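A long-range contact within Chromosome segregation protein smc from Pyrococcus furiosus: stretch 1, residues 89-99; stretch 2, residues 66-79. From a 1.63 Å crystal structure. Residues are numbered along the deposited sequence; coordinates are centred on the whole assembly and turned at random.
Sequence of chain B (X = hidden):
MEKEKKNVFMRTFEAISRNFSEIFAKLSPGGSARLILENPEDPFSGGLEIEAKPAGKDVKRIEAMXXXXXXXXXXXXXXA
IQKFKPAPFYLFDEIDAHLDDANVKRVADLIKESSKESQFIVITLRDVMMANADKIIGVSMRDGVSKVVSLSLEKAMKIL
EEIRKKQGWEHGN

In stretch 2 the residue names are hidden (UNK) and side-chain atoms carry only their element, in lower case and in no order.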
# COMPACT_ATOMS: atom_id res chain seq x y z
N PHE B 89 1.19 8.15 -1.91
CA PHE B 89 0.42 7.38 -0.92
C PHE B 89 0.96 5.97 -0.77
O PHE B 89 1.64 5.47 -1.66
CB PHE B 89 -1.07 7.34 -1.27
CG PHE B 89 -1.38 6.50 -2.47
CD1 PHE B 89 -1.33 7.05 -3.74
CD2 PHE B 89 -1.72 5.15 -2.33
CE1 PHE B 89 -1.63 6.27 -4.84
CE2 PHE B 89 -2.03 4.37 -3.43
CZ PHE B 89 -1.96 4.94 -4.69
N TYR B 90 0.66 5.36 0.38
CA TYR B 90 0.99 3.96 0.65
C TYR B 90 -0.30 3.27 0.98
O TYR B 90 -1.16 3.85 1.65
CB TYR B 90 1.98 3.85 1.84
CG TYR B 90 3.31 4.44 1.46
CD1 TYR B 90 3.50 5.81 1.48
CD2 TYR B 90 4.36 3.63 1.02
CE1 TYR B 90 4.69 6.37 1.06
CE2 TYR B 90 5.57 4.18 0.62
CZ TYR B 90 5.73 5.55 0.65
OH TYR B 90 6.90 6.11 0.24
N LEU B 91 -0.46 2.04 0.49
CA LEU B 91 -1.62 1.22 0.82
C LEU B 91 -1.09 -0.04 1.45
O LEU B 91 -0.30 -0.77 0.85
CB LEU B 91 -2.40 0.89 -0.45
CG LEU B 91 -3.53 -0.13 -0.27
CD1 LEU B 91 -4.64 0.41 0.61
CD2 LEU B 91 -4.07 -0.44 -1.66
N PHE B 92 -1.46 -0.26 2.71
CA PHE B 92 -0.96 -1.39 3.48
C PHE B 92 -2.16 -2.23 3.91
O PHE B 92 -3.02 -1.75 4.64
CB PHE B 92 -0.27 -0.92 4.76
CG PHE B 92 1.03 -0.20 4.57
CD1 PHE B 92 1.81 -0.35 3.43
CD2 PHE B 92 1.51 0.61 5.60
CE1 PHE B 92 3.04 0.32 3.31
CE2 PHE B 92 2.72 1.29 5.49
CZ PHE B 92 3.49 1.14 4.35
N ASP B 93 -2.21 -3.49 3.50
CA ASP B 93 -3.32 -4.38 3.87
C ASP B 93 -2.90 -5.46 4.89
O ASP B 93 -2.24 -6.44 4.53
CB ASP B 93 -3.85 -5.05 2.61
CG ASP B 93 -5.20 -5.73 2.81
OD1 ASP B 93 -5.61 -5.94 3.97
OD2 ASP B 93 -5.84 -6.03 1.78
N GLU B 94 -3.27 -5.26 6.15
CA GLU B 94 -2.95 -6.19 7.24
C GLU B 94 -1.46 -6.55 7.31
O GLU B 94 -1.07 -7.72 7.41
CB GLU B 94 -3.89 -7.41 7.22
CG GLU B 94 -5.33 -7.01 7.39
CD GLU B 94 -6.26 -8.18 7.63
OE1 GLU B 94 -7.33 -8.21 6.99
OE2 GLU B 94 -5.93 -9.06 8.47
N ILE B 95 -0.62 -5.51 7.29
CA ILE B 95 0.83 -5.67 7.31
C ILE B 95 1.31 -6.01 8.71
O ILE B 95 2.48 -6.33 8.90
CB ILE B 95 1.58 -4.41 6.82
CG1 ILE B 95 1.13 -3.16 7.61
CG2 ILE B 95 1.38 -4.23 5.31
CD1 ILE B 95 2.23 -2.14 7.83
N ASP B 96 0.40 -5.91 9.68
CA ASP B 96 0.74 -6.15 11.08
C ASP B 96 0.52 -7.59 11.51
O ASP B 96 0.72 -7.93 12.68
CB ASP B 96 -0.00 -5.16 12.01
CG ASP B 96 -1.42 -4.83 11.54
OD1 ASP B 96 -1.98 -5.52 10.68
OD2 ASP B 96 -2.00 -3.88 12.09
N ALA B 97 0.13 -8.44 10.57
CA ALA B 97 0.02 -9.87 10.89
C ALA B 97 1.34 -10.41 11.44
O ALA B 97 2.43 -10.04 10.99
CB ALA B 97 -0.42 -10.66 9.66
N HIS B 98 1.25 -11.28 12.44
CA HIS B 98 2.43 -11.96 12.98
C HIS B 98 3.32 -11.06 13.85
O HIS B 98 4.40 -11.48 14.26
CB HIS B 98 3.25 -12.60 11.85
CG HIS B 98 2.41 -13.29 10.83
ND1 HIS B 98 2.63 -13.17 9.47
CD2 HIS B 98 1.33 -14.10 10.96
CE1 HIS B 98 1.72 -13.88 8.82
NE2 HIS B 98 0.92 -14.45 9.70
N LEU B 99 2.86 -9.84 14.13
CA LEU B 99 3.61 -8.96 15.01
C LEU B 99 2.87 -8.77 16.32
O LEU B 99 1.64 -8.64 16.33
CB LEU B 99 3.83 -7.58 14.37
CG LEU B 99 4.72 -7.51 13.13
CD1 LEU B 99 4.62 -6.12 12.50
CD2 LEU B 99 6.15 -7.82 13.50
N UNK B 66 11.65 -15.40 11.67
CA UNK B 66 10.23 -15.58 11.92
C UNK B 66 9.42 -14.68 11.01
O UNK B 66 9.96 -13.76 10.38
c UNK B 66 9.91 -15.21 13.36
o UNK B 66 10.04 -13.81 13.56
N UNK B 67 8.11 -14.92 10.95
CA UNK B 67 7.24 -14.09 10.14
C UNK B 67 7.33 -12.64 10.59
O UNK B 67 7.39 -11.73 9.76
N UNK B 68 7.35 -12.44 11.90
CA UNK B 68 7.45 -11.10 12.46
C UNK B 68 8.76 -10.42 12.10
O UNK B 68 8.78 -9.24 11.74
N UNK B 69 9.85 -11.16 12.21
CA UNK B 69 11.16 -10.62 11.85
C UNK B 69 11.21 -10.22 10.38
O UNK B 69 11.74 -9.15 10.04
o UNK B 69 13.99 -12.80 15.18
o UNK B 69 13.54 -13.85 13.30
c UNK B 69 13.41 -12.89 14.08
c UNK B 69 12.49 -11.75 13.69
c UNK B 69 12.26 -11.64 12.19
N UNK B 70 10.67 -11.06 9.50
CA UNK B 70 10.61 -10.73 8.08
C UNK B 70 9.82 -9.45 7.81
O UNK B 70 10.25 -8.60 7.00
c UNK B 70 10.01 -11.89 7.28
c UNK B 70 10.13 -14.27 6.58
c UNK B 70 10.90 -13.12 7.20
n UNK B 70 12.05 -15.48 5.68
c UNK B 70 10.91 -15.57 6.62
N UNK B 71 8.68 -9.31 8.49
CA UNK B 71 7.80 -8.16 8.31
C UNK B 71 8.50 -6.89 8.75
O UNK B 71 8.48 -5.89 8.05
c UNK B 71 6.50 -8.33 9.08
N UNK B 72 9.15 -6.95 9.91
CA UNK B 72 9.85 -5.77 10.41
C UNK B 72 11.00 -5.36 9.52
O UNK B 72 11.24 -4.17 9.30
c UNK B 72 9.85 -6.24 14.27
c UNK B 72 8.47 -4.68 12.85
c UNK B 72 10.36 -5.99 11.83
c UNK B 72 9.26 -5.99 12.88
N UNK B 73 11.71 -6.34 8.98
CA UNK B 73 12.81 -6.06 8.08
C UNK B 73 12.31 -5.38 6.80
O UNK B 73 12.88 -4.38 6.34
c UNK B 73 14.75 -7.07 6.84
c UNK B 73 13.58 -7.36 7.75
o UNK B 73 14.07 -7.92 8.97
N UNK B 74 11.23 -5.93 6.23
CA UNK B 74 10.59 -5.39 5.04
C UNK B 74 10.06 -3.99 5.30
O UNK B 74 10.19 -3.10 4.45
c UNK B 74 9.46 -6.30 4.59
N UNK B 75 9.44 -3.79 6.46
CA UNK B 75 8.90 -2.47 6.80
C UNK B 75 10.00 -1.42 6.94
O UNK B 75 9.86 -0.28 6.48
c UNK B 75 5.98 -3.57 9.08
c UNK B 75 6.67 -3.17 7.79
c UNK B 75 8.03 -2.54 8.05
c UNK B 75 5.79 -2.22 6.98
N UNK B 76 11.11 -1.81 7.55
CA UNK B 76 12.22 -0.88 7.69
C UNK B 76 12.72 -0.46 6.32
O UNK B 76 13.10 0.69 6.11
c UNK B 76 13.35 -1.51 8.50
N UNK B 77 12.70 -1.38 5.36
CA UNK B 77 13.13 -1.06 4.01
C UNK B 77 12.17 -0.09 3.31
O UNK B 77 12.59 0.90 2.70
c UNK B 77 13.06 -2.48 0.73
c UNK B 77 13.57 -2.31 -0.55
c UNK B 77 13.83 -2.17 1.84
c UNK B 77 15.12 -1.71 1.64
c UNK B 77 13.29 -2.36 3.21
c UNK B 77 14.86 -1.84 -0.73
c UNK B 77 15.63 -1.53 0.37
N UNK B 78 10.88 -0.37 3.39
CA UNK B 78 9.87 0.49 2.77
C UNK B 78 9.97 1.90 3.33
O UNK B 78 9.98 2.90 2.58
c UNK B 78 8.24 -1.37 2.31
c UNK B 78 7.38 1.00 2.61
c UNK B 78 8.45 -0.05 3.03
N UNK B 79 10.06 1.99 4.65
CA UNK B 79 10.15 3.29 5.30
C UNK B 79 11.47 4.02 5.08
O UNK B 79 11.50 5.26 5.12
c UNK B 79 8.25 3.12 6.96
c UNK B 79 9.74 3.18 6.77
c UNK B 79 7.58 1.92 6.96
c UNK B 79 7.51 4.30 7.04
c UNK B 79 6.14 4.27 7.18
c UNK B 79 6.19 1.89 7.09
c UNK B 79 5.47 3.08 7.20
O HOH W 1 5.00 -11.34 8.14
O HOH W 2 6.30 -13.69 14.28

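Position 66 carries one carbon ending in one oxygen, with no contact to stretch 1; this is Ser66. It sits just before the helix, and its OG accepts from the backbone N of position 69 at 3.0 Å, a capping bond.

Position 67 has no side-chain atoms; its C lies 4.3 Å from His98 CB, and a water bridges its O (2.9 Å) to His98 ND1 (3.3 Å). It is Gly67. An ideal CB here would have room, so the contact does not demand the absence.

Position 68 is also bare, and its CA packs 3.6 Å from His98 O; hence Gly68. Here the geometry is stricter: an ideal CB would fall 2.9 Å from His98 O, a clash. A second water accepts from Gly68 N and donates to His98 O, both at 2.9 Å.

Position 69 has three carbons in a row, the third carrying two oxygens. A chain of that length ending in a carboxylate is Glu69; its CA-to-CB bond points away from stretch 1, and OE1 accepts from Ser66 N at 2.9 Å, which reciprocates the cap.

Position 70 has four carbons in a row ending in nitrogen, out of reach of stretch 1: Lys70.

Position 71 has a single carbon, CB, which points toward stretch 1 and comes 4.5 Å from both Ile95 O and Leu99 CD2: Ala71.

Position 72 has four carbons forked at the second, and the forking carbon lies 3.7 Å from Leu99 CD2; this is Leu72. Its CA-to-CB bond runs sideways, but the end comes nearer.

Position 73 has a CB bearing one oxygen and one carbon, Thr73; its OG1 donates to Glu69 O at 2.8 Å.

Position 74 has one carbon, out of reach: Ala74.

Position 75 repeats the four-carbon fork, one end carbon 3.7 Å from Ile95 CD1 and the other 4.5 Å from Leu99 CD1; this is Leu75. Its CA-to-CB bond points toward stretch 1.

Position 76, with one carbon, is Ala76. Position 77 has one carbon and a six-carbon ring without oxygen, so Phe77. Neither reaches stretch 1.

Position 78 has a CB carrying two carbons and pointing toward the strand; one of the two lies 4.2 Å from Tyr90 CE2 and 4.3 Å from Phe92 CZ, at the edge of the Phe92 ring. This is Val78.

Position 79 is again a carbon with an all-carbon six-membered ring, one ring carbon 3.7 Å from Phe92 CE2: Phe79. The ring planes are inclined at 61°, with centroids 5.9 Å apart.

The helix and strand 89-93 run nearly antiparallel (169°), their axes 12.5 Å apart at closest approach, a gap spanned by side chains. No direct hydrogen bond crosses it. Tyr90 and Phe92 both meet Val78, Phe92 also meets Phe79, Ile95 meets Leu75, and Leu99 packs against the helix's first turns. There the backbones converge, Leu99 CA to Gly68 CA being 5.1 Å, and the two waters join polar groups of Gly67 and Gly68 to His98. In all, 452 Å² is buried.

Stretch 2 66-79: SGGEKALTALAFVF
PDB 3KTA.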